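Local coordinates for protein LYND (Lyngbya aestuarii, PDB 4V1T) that probably uses ATP to cyclodehydrate cysteine residues of cyanobactin precursor peptides into thiazolines, as a YcaO-family heterocyclase, at residues V195-K200 with A265-K270. Sequence-based numbering, arbitrary orientation.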
ATOM      1  N   VAL B 195      23.873  -4.923   6.023  1.00 50.75           N
ATOM      2  CA  VAL B 195      25.285  -4.819   5.748  1.00 41.59           C
ATOM      3  C   VAL B 195      25.681  -3.382   6.061  1.00 42.11           C
ATOM      4  O   VAL B 195      25.175  -2.449   5.438  1.00 36.03           O
ATOM      5  CB  VAL B 195      25.624  -5.149   4.278  1.00 41.74           C
ATOM      6  CG1 VAL B 195      27.048  -4.721   3.930  1.00 47.70           C
ATOM      7  CG2 VAL B 195      25.439  -6.634   4.019  1.00 36.01           C
ATOM      8  N   PHE B 196      26.576  -3.217   7.031  1.00 37.33           N
ATOM      9  CA  PHE B 196      27.129  -1.916   7.373  1.00 37.59           C
ATOM     10  C   PHE B 196      28.351  -1.628   6.508  1.00 40.58           C
ATOM     11  O   PHE B 196      29.323  -2.377   6.538  1.00 43.02           O
ATOM     12  CB  PHE B 196      27.529  -1.863   8.854  1.00 41.60           C
ATOM     13  CG  PHE B 196      26.387  -2.090   9.808  1.00 44.52           C
ATOM     14  CD1 PHE B 196      25.508  -1.070  10.110  1.00 43.87           C
ATOM     15  CD2 PHE B 196      26.198  -3.327  10.403  1.00 42.53           C
ATOM     16  CE1 PHE B 196      24.470  -1.272  10.992  1.00 39.28           C
ATOM     17  CE2 PHE B 196      25.165  -3.534  11.305  1.00 37.81           C
ATOM     18  CZ  PHE B 196      24.297  -2.509  11.595  1.00 41.31           C
ATOM     19  N   VAL B 197      28.291  -0.542   5.751  1.00 48.06           N
ATOM     20  CA  VAL B 197      29.436  -0.057   4.984  1.00 49.38           C
ATOM     21  C   VAL B 197      29.876   1.300   5.553  1.00 45.32           C
ATOM     22  O   VAL B 197      29.226   2.313   5.293  1.00 43.99           O
ATOM     23  CB  VAL B 197      29.104   0.094   3.482  1.00 37.21           C
ATOM     24  CG1 VAL B 197      30.371   0.414   2.703  1.00 44.62           C
ATOM     25  CG2 VAL B 197      28.474  -1.175   2.933  1.00 34.33           C
ATOM     26  N   PRO B 198      30.962   1.321   6.351  1.00 52.49           N
ATOM     27  CA  PRO B 198      31.450   2.561   6.969  1.00 56.55           C
ATOM     28  C   PRO B 198      31.667   3.688   5.971  1.00 55.98           C
ATOM     29  O   PRO B 198      32.401   3.508   5.010  1.00 55.09           O
ATOM     30  CB  PRO B 198      32.780   2.138   7.588  1.00 57.71           C
ATOM     31  CG  PRO B 198      32.577   0.715   7.937  1.00 51.76           C
ATOM     32  CD  PRO B 198      31.710   0.149   6.837  1.00 54.44           C
ATOM     33  N   GLY B 199      31.011   4.823   6.199  1.00 64.73           N
ATOM     34  CA  GLY B 199      31.091   5.965   5.292  1.00 63.89           C
ATOM     35  C   GLY B 199      29.915   6.080   4.330  1.00 55.68           C
ATOM     36  O   GLY B 199      29.599   7.175   3.857  1.00 59.04           O
ATOM     37  N   LYS B 200      29.268   4.956   4.036  1.00 51.21           N
ATOM     38  CA  LYS B 200      28.134   4.942   3.109  1.00 54.25           C
ATOM     39  C   LYS B 200      26.804   4.738   3.818  1.00 46.64           C
ATOM     40  O   LYS B 200      25.946   5.611   3.790  1.00 65.85           O
ATOM     41  CB  LYS B 200      28.326   3.856   2.054  1.00 62.52           C
ATOM     42  CG  LYS B 200      29.391   4.217   1.037  1.00 77.38           C
ATOM     43  CD  LYS B 200      29.645   3.099   0.040  1.00 77.69           C
ATOM     44  CE  LYS B 200      31.104   3.072  -0.384  1.00 63.35           C
ATOM     45  NZ  LYS B 200      31.595   4.421  -0.778  1.00 63.13           N
ATOM     46  N   ALA B 265      26.384 -14.192  -0.176  1.00 36.61           N
ATOM     47  CA  ALA B 265      26.893 -14.441  -1.522  1.00 35.53           C
ATOM     48  C   ALA B 265      26.549 -13.292  -2.459  1.00 34.38           C
ATOM     49  O   ALA B 265      27.393 -12.823  -3.212  1.00 35.42           O
ATOM     50  CB  ALA B 265      26.339 -15.745  -2.064  1.00 41.73           C
ATOM     51  N   LYS B 266      25.310 -12.833  -2.393  1.00 35.03           N
ATOM     52  CA  LYS B 266      24.865 -11.759  -3.243  1.00 34.79           C
ATOM     53  C   LYS B 266      25.614 -10.477  -2.943  1.00 39.22           C
ATOM     54  O   LYS B 266      25.897  -9.696  -3.850  1.00 35.12           O
ATOM     55  CB  LYS B 266      23.360 -11.536  -3.094  1.00 37.99           C
ATOM     56  CG  LYS B 266      22.508 -12.560  -3.830  1.00 44.96           C
ATOM     57  CD  LYS B 266      21.126 -12.026  -4.143  1.00 61.31           C
ATOM     58  CE  LYS B 266      20.219 -12.109  -2.945  1.00 46.37           C
ATOM     59  NZ  LYS B 266      19.162 -11.073  -2.975  1.00 43.45           N
ATOM     60  N   TRP B 267      25.943 -10.254  -1.675  1.00 38.17           N
ATOM     61  CA  TRP B 267      26.717  -9.069  -1.314  1.00 39.72           C
ATOM     62  C   TRP B 267      28.145  -9.108  -1.852  1.00 40.23           C
ATOM     63  O   TRP B 267      28.618  -8.130  -2.433  1.00 43.20           O
ATOM     64  CB  TRP B 267      26.770  -8.856   0.204  1.00 37.61           C
ATOM     65  CG  TRP B 267      27.710  -7.764   0.533  1.00 38.18           C
ATOM     66  CD1 TRP B 267      28.967  -7.893   1.041  1.00 46.73           C
ATOM     67  CD2 TRP B 267      27.509  -6.366   0.311  1.00 38.58           C
ATOM     68  NE1 TRP B 267      29.556  -6.662   1.167  1.00 43.59           N
ATOM     69  CE2 TRP B 267      28.678  -5.706   0.731  1.00 41.59           C
ATOM     70  CE3 TRP B 267      26.445  -5.607  -0.186  1.00 50.76           C
ATOM     71  CZ2 TRP B 267      28.817  -4.327   0.673  1.00 42.39           C
ATOM     72  CZ3 TRP B 267      26.587  -4.232  -0.254  1.00 52.45           C
ATOM     73  CH2 TRP B 267      27.766  -3.607   0.171  1.00 46.90           C
ATOM     74  N   ILE B 268      28.833 -10.227  -1.647  1.00 31.56           N
ATOM     75  CA  ILE B 268      30.241 -10.324  -2.044  1.00 35.55           C
ATOM     76  C   ILE B 268      30.371 -10.246  -3.559  1.00 35.49           C
ATOM     77  O   ILE B 268      31.346  -9.672  -4.074  1.00 39.86           O
ATOM     78  CB  ILE B 268      30.929 -11.613  -1.523  1.00 43.07           C
ATOM     79  CG1 ILE B 268      30.189 -12.862  -2.004  1.00 58.00           C
ATOM     80  CG2 ILE B 268      30.997 -11.586  -0.004  1.00 49.89           C
ATOM     81  CD1 ILE B 268      30.881 -14.164  -1.665  1.00 62.19           C
ATOM     82  N   VAL B 269      29.393 -10.802  -4.282  1.00 36.27           N
ATOM     83  CA  VAL B 269      29.427 -10.758  -5.747  1.00 34.08           C
ATOM     84  C   VAL B 269      29.236  -9.325  -6.209  1.00 37.76           C
ATOM     85  O   VAL B 269      29.995  -8.803  -7.040  1.00 42.00           O
ATOM     86  CB  VAL B 269      28.359 -11.666  -6.365  1.00 31.81           C
ATOM     87  CG1 VAL B 269      28.162 -11.369  -7.854  1.00 39.66           C
ATOM     88  CG2 VAL B 269      28.730 -13.117  -6.155  1.00 37.83           C
ATOM     89  N   LYS B 270      28.217  -8.685  -5.653  1.00 40.21           N
ATOM     90  CA  LYS B 270      27.965  -7.276  -5.900  1.00 38.72           C
ATOM     91  C   LYS B 270      29.197  -6.420  -5.591  1.00 41.67           C
ATOM     92  O   LYS B 270      29.571  -5.526  -6.355  1.00 38.98           O
ATOM     93  CB  LYS B 270      26.765  -6.822  -5.073  1.00 44.64           C
ATOM     94  CG  LYS B 270      26.471  -5.331  -5.113  1.00 44.26           C
ATOM     95  CD  LYS B 270      24.975  -5.088  -5.018  1.00 51.59           C
ATOM     96  CE  LYS B 270      24.629  -3.641  -4.808  1.00 58.13           C
ATOM     97  NZ  LYS B 270      23.184  -3.482  -4.491  1.00 71.59           N
TER
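Val197, which rests against Trp267, offers its carbonyl O to the Lys200 backbone N at 2.9 Å, closing a type II beta turn just beyond strand 189-196. Pro198 suits the second position, its ring fixing phi near -53°, and Gly199 the third, where positive phi would jam a side chain against the preceding carbonyl. The contact with helix 250-275 is wholly apolar. Trp267 sends its indole out from the helix with CG trans to its own N (chi1 172°), so that the six-membered ring reaches the strand. Val195 CG1 sits over that ring, 3.7 Å from its centroid and 13° off the normal, a CH-pi contact well suited to a compact branched side chain. Val197, two residues on, adds CG2 at 3.7 Å from Trp267 CH2, slanting in at the far end of the indole. A serine in place of Trp267 would probably leave both valine methyls without their aromatic partner and open a gap between helix and strand. Phe196 turns away to stack on Trp180. Strand 189-196 lies between strands 180-184 and 289-294 of the mixed sheet, and helix 250-275 packs against it through Trp267 while Ala265 and Val269 touch Trp96 of helix 90-98.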